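PDB 4KHB: FACT complex subunit from Chaetomium thermophilum var. thermophilum, which probably acts within the FACT complex as a histone chaperone that reorganizes nucleosomes during transcription, replication and DNA repair, this chain being its Spt16D domain. Local coordinates for residues N33-L38 / P46-T51; G61-L66 / R99-D104; F70-Q75 / F92-T97. One frame throughout, in Å; residues are numbered along the deposited sequence.

Overall arrangement
The three contacts lie within one PH-like domain and follow its two small antiparallel sheets. Contact 1 belongs to the hairpin of strands 35-40 and 43-48, contact 2 to the pairing of strands 63-70 and 91-100 and the start of helix 103-121, and contact 3, nested inside the loop that contact 2 closes, to the turn after strand 63-70 lying on strand 91-100. Contacts 1 and 3 have centres 14 Å apart and touch directly, L38 CD1 lying 3.5 Å from L96 CD1. Contacts 2 and 3, 22 Å between centres, meet where F65 packs on T97. Contacts 1 and 2 do not touch. All three reach the Pob3 subunit, contacts 2 and 3 through strand 91-100.

Contact 1: N33-L38 / P46-T51; sequences NNTIVL and PFHINT
I36 O is approached by two groups of the opposite strand. F47 N donates to it over 2.7 Å, nearly along the C=O axis, and P46 CA adds a CA-H...O contact. I36 N returns a bond of 3.0 Å to F47 O, which makes I36 and F47 the hydrogen-bonded pair of this antiparallel ladder, flanked by the non-hydrogen-bonded pairs T35-H48 and V37-P46. On the face of I36 and F47, L38 CD1 comes obliquely onto the phenylalanine ring, 3.5 Å from F47 CD2, and the two side chains cross at about a right angle. Chi1 of -72° puts F47 CG beside the backbone N and anti to the carbonyl carbon, on the side where L38 lies.

Beyond the ladder the chain enters the short 3-10 segment 49-51, and N34 O fastens its start by accepting from I49 N at 2.9 Å. The same oxygen stands 3.5 Å above the centre of the H48 ring. The backbone N-H of N50 donates to H48 ND1 in the ring plane (3.1 Å), which probably helps fix the ring's rotation. N34 and T35 form a G1 beta bulge opposite D30. T35 OG1 donates to N33 O from above the carbonyl plane and is also hydrogen-bonded to S11 OG.

I36 and L38 pack on I68 of strand 63-70, and L38 also reaches L96 and F98 of strand 91-100. F47 meets F70 of strand 63-70 and packs on W108 of the Pob3 subunit, while I49 lies against L116 and A120 of helix 103-121.

Contact 2: G61-L66 / R99-D104; sequences GEWSFL and RSTDGD
The guanidinium of R99 lies flat on the indole of W63, their centres 3.5 Å apart and the planes only 10° from parallel. R99 CZ stands over the six-membered ring, 3.6 Å from its centroid, in a cation-pi arrangement, and R99 NH2 comes within 3.3 Å of W63 CZ2. Chi1 of 78° puts R99 CG between the backbone N and the carbonyl carbon, and from CG to NE the chain runs extended, with CD making a CH-pi contact on the same ring. The opposite face of the indole is met by T101 CG2, 3.7 Å above the plane and offset toward the rim, which leaves W63 clasped between a charge and a methyl. F65 lies alongside R99, pointing the same way, with CE2 3.5 Å from R99 CB. An alanine in place of W63 would probably leave the T101 methyl without the ring it rests on and the arginine, though still bonded to Q177 of the Pob3 subunit, without its stacking surface.

The other face of the strands carries S64 and S100, a hydrogen-bonded pair in which S64 N donates to S100 O over 2.6 Å. S64 OG, bonded to D59, sits 3.2 Å from G103 CA, and a side chain on G103 would press on that hydroxyl. S100 OG accepts from D102 N in an ST turn just ahead of helix 103-121.

R99 NE makes the bond to Q177, D102 salt-bridges R175 of the Pob3 subunit, and R99 pairs with a strand of that chain: an antiparallel sheet running into the C-terminal helix of a PH-like domain and continued across a heterodimer.

Contact 3: F70-Q75 / F92-T97; sequences FLSPGQ and FVRSLT
R94 NH2 donates to P73 O over 2.9 Å, using a lone pair in the carbonyl plane, but the bond is bent and the acceptor is tilted 31° from the guanidinium plane. The side chain has to turn back to get there, since its CB starts out away from the turn that follows strand 63-70: chi1 is off a staggered value, and the chain bends at chi2 (137°). S72 OG meets the edge of the guanidinium and lies 3.4 Å from R94 CG. S72, P73, G74 and Q75 form a type II turn closed by Q75 N on S72 O, and a CB on G74 would collide with R94 NH2. The other amino group, NH1, pairs with E147 of the Pob3 subunit.

P73 also lies on F92: its CD sits over the centre of the ring, 3.6 Å from the centroid, a CH-pi contact with the two side chains crossing at about a right angle. F70 N donates to R94 O over 2.7 Å, joining the end of strand 63-70 to strand 91-100 where psi of R94 (-45°) departs from an extended chain. The F70 ring turns its edge to L96, with CE2 3.9 Å from L96 CG and as far from V93 CG1, with which it lies side by side.

F70 also packs on F47 of strand 43-48 and on I52 of strand 52-60, F92 meets F85 edge-to-face, and strand 91-100 pairs antiparallel with a Pob3 strand, so that the sheet runs on into the partner subunit.

Contact 1: N33-L38 / P46-T51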
loop_
_atom_site.group_PDB
_atom_site.type_symbol
_atom_site.label_atom_id
_atom_site.label_comp_id
_atom_site.label_asym_id
_atom_site.label_seq_id
_atom_site.Cartn_x
_atom_site.Cartn_y
_atom_site.Cartn_z
ATOM N N ASN A 33 -1.004 -19.619 5.563
ATOM C CA ASN A 33 -0.122 -18.860 6.422
ATOM C C ASN A 33 -0.903 -18.028 7.436
ATOM O O ASN A 33 -0.346 -17.127 8.066
ATOM C CB ASN A 33 0.799 -17.996 5.558
ATOM C CG ASN A 33 1.773 -18.830 4.733
ATOM O OD1 ASN A 33 2.561 -19.606 5.275
ATOM N ND2 ASN A 33 1.692 -18.698 3.414
ATOM N N ASN A 34 -2.195 -18.337 7.579
ATOM C CA ASN A 34 -3.071 -17.638 8.521
ATOM C C ASN A 34 -3.058 -16.144 8.263
ATOM O O ASN A 34 -2.952 -15.345 9.195
ATOM C CB ASN A 34 -2.684 -17.924 9.980
ATOM C CG ASN A 34 -3.783 -18.641 10.749
ATOM O OD1 ASN A 34 -4.963 -18.543 10.408
ATOM N ND2 ASN A 34 -3.403 -19.340 11.810
ATOM N N THR A 35 -3.171 -15.768 6.995
ATOM C CA THR A 35 -2.927 -14.389 6.603
ATOM C C THR A 35 -3.851 -13.978 5.460
ATOM O O THR A 35 -4.163 -14.781 4.574
ATOM C CB THR A 35 -1.454 -14.210 6.156
ATOM O OG1 THR A 35 -0.571 -14.574 7.227
ATOM C CG2 THR A 35 -1.173 -12.776 5.731
ATOM N N ILE A 36 -4.298 -12.725 5.499
ATOM C CA ILE A 36 -4.970 -12.105 4.367
ATOM C C ILE A 36 -4.039 -11.039 3.791
ATOM O O ILE A 36 -3.256 -10.427 4.522
ATOM C CB ILE A 36 -6.345 -11.502 4.753
ATOM C CG1 ILE A 36 -6.177 -10.201 5.541
ATOM C CG2 ILE A 36 -7.154 -12.503 5.562
ATOM C CD1 ILE A 36 -7.483 -9.451 5.773
ATOM N N VAL A 37 -4.113 -10.830 2.480
ATOM C CA VAL A 37 -3.251 -9.861 1.810
ATOM C C VAL A 37 -4.096 -8.788 1.145
ATOM O O VAL A 37 -4.867 -9.070 0.228
ATOM C CB VAL A 37 -2.342 -10.528 0.755
ATOM C CG1 VAL A 37 -1.421 -9.493 0.128
ATOM C CG2 VAL A 37 -1.540 -11.658 1.373
ATOM N N LEU A 38 -3.952 -7.554 1.617
ATOM C CA LEU A 38 -4.787 -6.465 1.139
ATOM C C LEU A 38 -4.010 -5.538 0.212
ATOM O O LEU A 38 -2.874 -5.160 0.505
ATOM C CB LEU A 38 -5.373 -5.691 2.322
ATOM C CG LEU A 38 -6.033 -6.599 3.363
ATOM C CD1 LEU A 38 -6.514 -5.830 4.579
ATOM C CD2 LEU A 38 -7.180 -7.363 2.728
ATOM N N PRO A 46 0.195 -7.770 3.870
ATOM C CA PRO A 46 -0.243 -8.900 4.696
ATOM C C PRO A 46 -0.803 -8.446 6.036
ATOM O O PRO A 46 -0.257 -7.525 6.644
ATOM C CB PRO A 46 1.052 -9.697 4.928
ATOM C CG PRO A 46 2.060 -9.134 3.964
ATOM C CD PRO A 46 1.662 -7.714 3.749
ATOM N N PHE A 47 -1.881 -9.084 6.480
ATOM C CA PHE A 47 -2.370 -8.912 7.841
ATOM C C PHE A 47 -2.685 -10.284 8.422
ATOM O O PHE A 47 -3.482 -11.041 7.863
ATOM C CB PHE A 47 -3.605 -8.009 7.871
ATOM C CG PHE A 47 -3.307 -6.559 7.602
ATOM C CD1 PHE A 47 -2.868 -5.728 8.626
ATOM C CD2 PHE A 47 -3.467 -6.024 6.331
ATOM C CE1 PHE A 47 -2.593 -4.387 8.387
ATOM C CE2 PHE A 47 -3.195 -4.685 6.085
ATOM C CZ PHE A 47 -2.756 -3.867 7.115
ATOM N N HIS A 48 -2.047 -10.606 9.542
ATOM C CA HIS A 48 -2.216 -11.913 10.164
ATOM C C HIS A 48 -3.593 -12.015 10.804
ATOM O O HIS A 48 -4.162 -11.007 11.221
ATOM C CB HIS A 48 -1.120 -12.143 11.202
ATOM C CG HIS A 48 -0.962 -13.575 11.613
ATOM N ND1 HIS A 48 -1.785 -14.179 12.539
ATOM C CD2 HIS A 48 -0.070 -14.517 11.229
ATOM C CE1 HIS A 48 -1.408 -15.435 12.705
ATOM N NE2 HIS A 48 -0.370 -15.666 11.921
ATOM N N ILE A 49 -4.129 -13.231 10.872
ATOM C CA ILE A 49 -5.475 -13.443 11.396
ATOM C C ILE A 49 -5.599 -13.094 12.884
ATOM O O ILE A 49 -6.674 -12.706 13.351
ATOM C CB ILE A 49 -5.953 -14.893 11.150
ATOM C CG1 ILE A 49 -7.459 -15.018 11.379
ATOM C CG2 ILE A 49 -5.208 -15.859 12.047
ATOM C CD1 ILE A 49 -8.293 -14.285 10.358
ATOM N N ASN A 50 -4.493 -13.214 13.618
ATOM C CA ASN A 50 -4.474 -12.910 15.048
ATOM C C ASN A 50 -4.592 -11.413 15.323
ATOM O O ASN A 50 -4.653 -10.979 16.477
ATOM C CB ASN A 50 -3.195 -13.463 15.687
ATOM C CG ASN A 50 -3.156 -14.979 15.701
ATOM O OD1 ASN A 50 -4.152 -15.641 15.413
ATOM N ND2 ASN A 50 -2.000 -15.536 16.039
ATOM N N THR A 51 -4.609 -10.636 14.246
ATOM C CA THR A 51 -4.656 -9.185 14.309
ATOM C C THR A 51 -6.087 -8.710 14.031
ATOM O O THR A 51 -6.449 -7.564 14.320
ATOM C CB THR A 51 -3.631 -8.583 13.307
ATOM O OG1 THR A 51 -2.809 -7.614 13.969
ATOM C CG2 THR A 51 -4.317 -7.933 12.126
#

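Contact 2: G61-L66 / R99-D104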
loop_
_atom_site.group_PDB
_atom_site.type_symbol
_atom_site.label_atom_id
_atom_site.label_comp_id
_atom_site.label_asym_id
_atom_site.label_seq_id
_atom_site.Cartn_x
_atom_site.Cartn_y
_atom_site.Cartn_z
ATOM N N GLY A 61 -26.626 -0.259 -3.263
ATOM C CA GLY A 61 -26.780 -0.106 -4.697
ATOM C C GLY A 61 -26.092 -1.231 -5.451
ATOM O O GLY A 61 -26.286 -2.409 -5.142
ATOM N N GLU A 62 -25.281 -0.867 -6.439
ATOM C CA GLU A 62 -24.561 -1.853 -7.236
ATOM C C GLU A 62 -23.199 -2.173 -6.629
ATOM O O GLU A 62 -22.478 -3.041 -7.124
ATOM C CB GLU A 62 -24.408 -1.370 -8.681
ATOM C CG GLU A 62 -25.710 -1.371 -9.486
ATOM C CD GLU A 62 -26.212 -2.771 -9.818
ATOM O OE1 GLU A 62 -26.596 -3.518 -8.891
ATOM O OE2 GLU A 62 -26.230 -3.124 -11.016
ATOM N N TRP A 63 -22.850 -1.468 -5.556
ATOM C CA TRP A 63 -21.571 -1.671 -4.888
ATOM C C TRP A 63 -21.729 -2.537 -3.641
ATOM O O TRP A 63 -22.678 -2.366 -2.873
ATOM C CB TRP A 63 -20.939 -0.326 -4.508
ATOM C CG TRP A 63 -20.557 0.527 -5.679
ATOM C CD1 TRP A 63 -21.227 1.615 -6.157
ATOM C CD2 TRP A 63 -19.404 0.367 -6.516
ATOM N NE1 TRP A 63 -20.566 2.138 -7.244
ATOM C CE2 TRP A 63 -19.444 1.389 -7.484
ATOM C CE3 TRP A 63 -18.345 -0.545 -6.543
ATOM C CZ2 TRP A 63 -18.463 1.526 -8.468
ATOM C CZ3 TRP A 63 -17.375 -0.408 -7.519
ATOM C CH2 TRP A 63 -17.439 0.619 -8.466
ATOM N N SER A 64 -20.793 -3.459 -3.438
ATOM C CA SER A 64 -20.740 -4.230 -2.203
ATOM C C SER A 64 -19.549 -3.767 -1.378
ATOM O O SER A 64 -18.544 -3.320 -1.931
ATOM C CB SER A 64 -20.636 -5.725 -2.505
ATOM O OG SER A 64 -21.801 -6.185 -3.168
ATOM N N PHE A 65 -19.651 -3.883 -0.059
ATOM C CA PHE A 65 -18.601 -3.375 0.816
ATOM C C PHE A 65 -18.066 -4.422 1.783
ATOM O O PHE A 65 -18.828 -5.157 2.414
ATOM C CB PHE A 65 -19.101 -2.152 1.593
ATOM C CG PHE A 65 -19.319 -0.935 0.739
ATOM C CD1 PHE A 65 -20.497 -0.764 0.025
ATOM C CD2 PHE A 65 -18.343 0.048 0.663
ATOM C CE1 PHE A 65 -20.691 0.365 -0.759
ATOM C CE2 PHE A 65 -18.531 1.177 -0.114
ATOM C CZ PHE A 65 -19.707 1.335 -0.826
ATOM N N LEU A 66 -16.743 -4.481 1.890
ATOM C CA LEU A 66 -16.075 -5.371 2.830
ATOM C C LEU A 66 -15.355 -4.559 3.894
ATOM O O LEU A 66 -14.381 -3.863 3.596
ATOM C CB LEU A 66 -15.066 -6.261 2.104
ATOM C CG LEU A 66 -14.583 -7.468 2.911
ATOM C CD1 LEU A 66 -15.701 -8.475 3.122
ATOM C CD2 LEU A 66 -13.385 -8.116 2.246
ATOM N N ARG A 99 -14.536 -1.581 -1.597
ATOM C CA ARG A 99 -15.794 -1.692 -2.320
ATOM C C ARG A 99 -15.579 -2.421 -3.642
ATOM O O ARG A 99 -14.523 -2.290 -4.271
ATOM C CB ARG A 99 -16.439 -0.318 -2.548
ATOM C CG ARG A 99 -15.813 0.491 -3.672
ATOM C CD ARG A 99 -16.662 1.700 -4.025
ATOM N NE ARG A 99 -16.270 2.265 -5.312
ATOM C CZ ARG A 99 -16.890 3.280 -5.903
ATOM N NH1 ARG A 99 -17.936 3.852 -5.323
ATOM N NH2 ARG A 99 -16.466 3.719 -7.078
ATOM N N SER A 100 -16.573 -3.203 -4.048
ATOM C CA SER A 100 -16.538 -3.876 -5.342
ATOM C C SER A 100 -17.946 -4.176 -5.835
ATOM O O SER A 100 -18.921 -4.028 -5.093
ATOM C CB SER A 100 -15.721 -5.169 -5.254
ATOM O OG SER A 100 -15.821 -5.917 -6.452
ATOM N N THR A 101 -18.050 -4.593 -7.092
ATOM C CA THR A 101 -19.333 -4.983 -7.667
ATOM C C THR A 101 -19.587 -6.483 -7.515
ATOM O O THR A 101 -20.711 -6.953 -7.699
ATOM C CB THR A 101 -19.447 -4.567 -9.153
ATOM O OG1 THR A 101 -18.332 -5.088 -9.889
ATOM C CG2 THR A 101 -19.458 -3.049 -9.275
ATOM N N ASP A 102 -18.539 -7.228 -7.169
ATOM C CA ASP A 102 -18.662 -8.670 -6.963
ATOM C C ASP A 102 -19.222 -8.962 -5.573
ATOM O O ASP A 102 -18.468 -9.199 -4.627
ATOM C CB ASP A 102 -17.309 -9.373 -7.149
ATOM C CG ASP A 102 -16.519 -8.827 -8.325
ATOM O OD1 ASP A 102 -17.140 -8.287 -9.265
ATOM O OD2 ASP A 102 -15.275 -8.946 -8.312
ATOM N N GLY A 103 -20.549 -8.934 -5.459
ATOM C CA GLY A 103 -21.216 -9.181 -4.193
ATOM C C GLY A 103 -21.014 -10.573 -3.629
ATOM O O GLY A 103 -20.922 -10.749 -2.412
ATOM N N ASP A 104 -20.947 -11.564 -4.511
ATOM C CA ASP A 104 -20.761 -12.948 -4.088
ATOM C C ASP A 104 -19.325 -13.224 -3.659
ATOM O O ASP A 104 -19.085 -14.020 -2.752
ATOM C CB ASP A 104 -21.189 -13.921 -5.192
ATOM C CG ASP A 104 -22.696 -14.025 -5.327
ATOM O OD1 ASP A 104 -23.413 -13.173 -4.762
ATOM O OD2 ASP A 104 -23.161 -14.968 -6.003
#

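Contact 3: F70-Q75 / F92-T97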
loop_
_atom_site.group_PDB
_atom_site.type_symbol
_atom_site.label_atom_id
_atom_site.label_comp_id
_atom_site.label_asym_id
_atom_site.label_seq_id
_atom_site.Cartn_x
_atom_site.Cartn_y
_atom_site.Cartn_z
ATOM N N PHE A 70 -9.931 -4.537 13.052
ATOM C CA PHE A 70 -8.747 -5.121 13.664
ATOM C C PHE A 70 -8.790 -5.042 15.189
ATOM O O PHE A 70 -9.531 -4.236 15.755
ATOM C CB PHE A 70 -7.507 -4.402 13.138
ATOM C CG PHE A 70 -7.285 -4.584 11.664
ATOM C CD1 PHE A 70 -6.565 -5.667 11.195
ATOM C CD2 PHE A 70 -7.793 -3.672 10.749
ATOM C CE1 PHE A 70 -6.350 -5.846 9.841
ATOM C CE2 PHE A 70 -7.584 -3.844 9.390
ATOM C CZ PHE A 70 -6.862 -4.932 8.937
ATOM N N LEU A 71 -7.986 -5.869 15.852
ATOM C CA LEU A 71 -7.883 -5.821 17.306
ATOM C C LEU A 71 -6.958 -4.693 17.749
ATOM O O LEU A 71 -5.807 -4.607 17.313
ATOM C CB LEU A 71 -7.406 -7.167 17.858
ATOM C CG LEU A 71 -8.374 -8.324 17.607
ATOM C CD1 LEU A 71 -7.704 -9.672 17.816
ATOM C CD2 LEU A 71 -9.588 -8.185 18.505
ATOM N N SER A 72 -7.484 -3.823 18.605
ATOM C CA SER A 72 -6.762 -2.655 19.084
ATOM C C SER A 72 -7.308 -2.282 20.452
ATOM O O SER A 72 -8.395 -2.728 20.825
ATOM C CB SER A 72 -6.940 -1.485 18.110
ATOM O OG SER A 72 -8.169 -1.587 17.412
ATOM N N PRO A 73 -6.547 -1.485 21.216
ATOM C CA PRO A 73 -7.064 -0.948 22.478
ATOM C C PRO A 73 -8.415 -0.265 22.271
ATOM O O PRO A 73 -8.529 0.645 21.448
ATOM C CB PRO A 73 -6.004 0.077 22.877
ATOM C CG PRO A 73 -4.737 -0.423 22.263
ATOM C CD PRO A 73 -5.100 -1.247 21.055
ATOM N N GLY A 74 -9.423 -0.711 23.016
ATOM C CA GLY A 74 -10.787 -0.263 22.809
ATOM C C GLY A 74 -11.586 -1.158 21.879
ATOM O O GLY A 74 -12.813 -1.214 21.972
ATOM N N GLN A 75 -10.902 -1.849 20.972
ATOM C CA GLN A 75 -11.580 -2.728 20.026
ATOM C C GLN A 75 -11.134 -4.181 20.182
ATOM O O GLN A 75 -10.700 -4.600 21.257
ATOM C CB GLN A 75 -11.348 -2.245 18.592
ATOM C CG GLN A 75 -12.480 -2.598 17.636
ATOM C CD GLN A 75 -12.246 -2.082 16.230
ATOM O OE1 GLN A 75 -11.827 -2.822 15.343
ATOM N NE2 GLN A 75 -12.528 -0.802 16.019
ATOM N N PHE A 92 -2.302 1.905 15.979
ATOM C CA PHE A 92 -2.901 0.696 15.423
ATOM C C PHE A 92 -3.695 1.015 14.161
ATOM O O PHE A 92 -4.256 2.107 14.034
ATOM C CB PHE A 92 -3.834 0.036 16.450
ATOM C CG PHE A 92 -3.120 -0.737 17.529
ATOM C CD1 PHE A 92 -2.460 -0.085 18.563
ATOM C CD2 PHE A 92 -3.142 -2.127 17.520
ATOM C CE1 PHE A 92 -1.813 -0.810 19.558
ATOM C CE2 PHE A 92 -2.504 -2.855 18.511
ATOM C CZ PHE A 92 -1.838 -2.196 19.530
ATOM N N VAL A 93 -3.742 0.067 13.230
ATOM C CA VAL A 93 -4.733 0.115 12.165
ATOM C C VAL A 93 -6.000 -0.455 12.784
ATOM O O VAL A 93 -5.993 -1.596 13.251
ATOM C CB VAL A 93 -4.309 -0.734 10.942
ATOM C CG1 VAL A 93 -5.342 -0.632 9.830
ATOM C CG2 VAL A 93 -2.942 -0.305 10.438
ATOM N N ARG A 94 -7.078 0.330 12.804
ATOM C CA ARG A 94 -8.316 -0.106 13.447
ATOM C C ARG A 94 -9.222 -0.818 12.450
ATOM O O ARG A 94 -9.782 -1.876 12.750
ATOM C CB ARG A 94 -9.069 1.083 14.055
ATOM C CG ARG A 94 -9.626 0.821 15.449
ATOM C CD ARG A 94 -9.389 1.994 16.380
ATOM N NE ARG A 94 -9.644 1.667 17.782
ATOM C CZ ARG A 94 -10.223 2.501 18.639
ATOM N NH1 ARG A 94 -10.648 3.685 18.218
ATOM N NH2 ARG A 94 -10.421 2.142 19.901
ATOM N N SER A 95 -9.358 -0.229 11.263
ATOM C CA SER A 95 -10.180 -0.818 10.212
ATOM C C SER A 95 -9.854 -0.250 8.834
ATOM O O SER A 95 -9.260 0.825 8.716
ATOM C CB SER A 95 -11.665 -0.603 10.510
ATOM O OG SER A 95 -12.018 0.764 10.373
ATOM N N LEU A 96 -10.242 -0.990 7.799
ATOM C CA LEU A 96 -10.218 -0.488 6.429
ATOM C C LEU A 96 -11.405 -1.043 5.644
ATOM O O LEU A 96 -11.877 -2.152 5.915
ATOM C CB LEU A 96 -8.886 -0.790 5.735
ATOM C CG LEU A 96 -8.165 -2.111 5.986
ATOM C CD1 LEU A 96 -8.819 -3.225 5.202
ATOM C CD2 LEU A 96 -6.693 -1.982 5.625
ATOM N N THR A 97 -11.879 -0.275 4.668
ATOM C CA THR A 97 -13.047 -0.667 3.886
ATOM C C THR A 97 -12.756 -0.689 2.388
ATOM O O THR A 97 -12.173 0.250 1.840
ATOM C CB THR A 97 -14.256 0.264 4.174
ATOM O OG1 THR A 97 -14.711 0.068 5.520
ATOM C CG2 THR A 97 -15.407 -0.018 3.216
#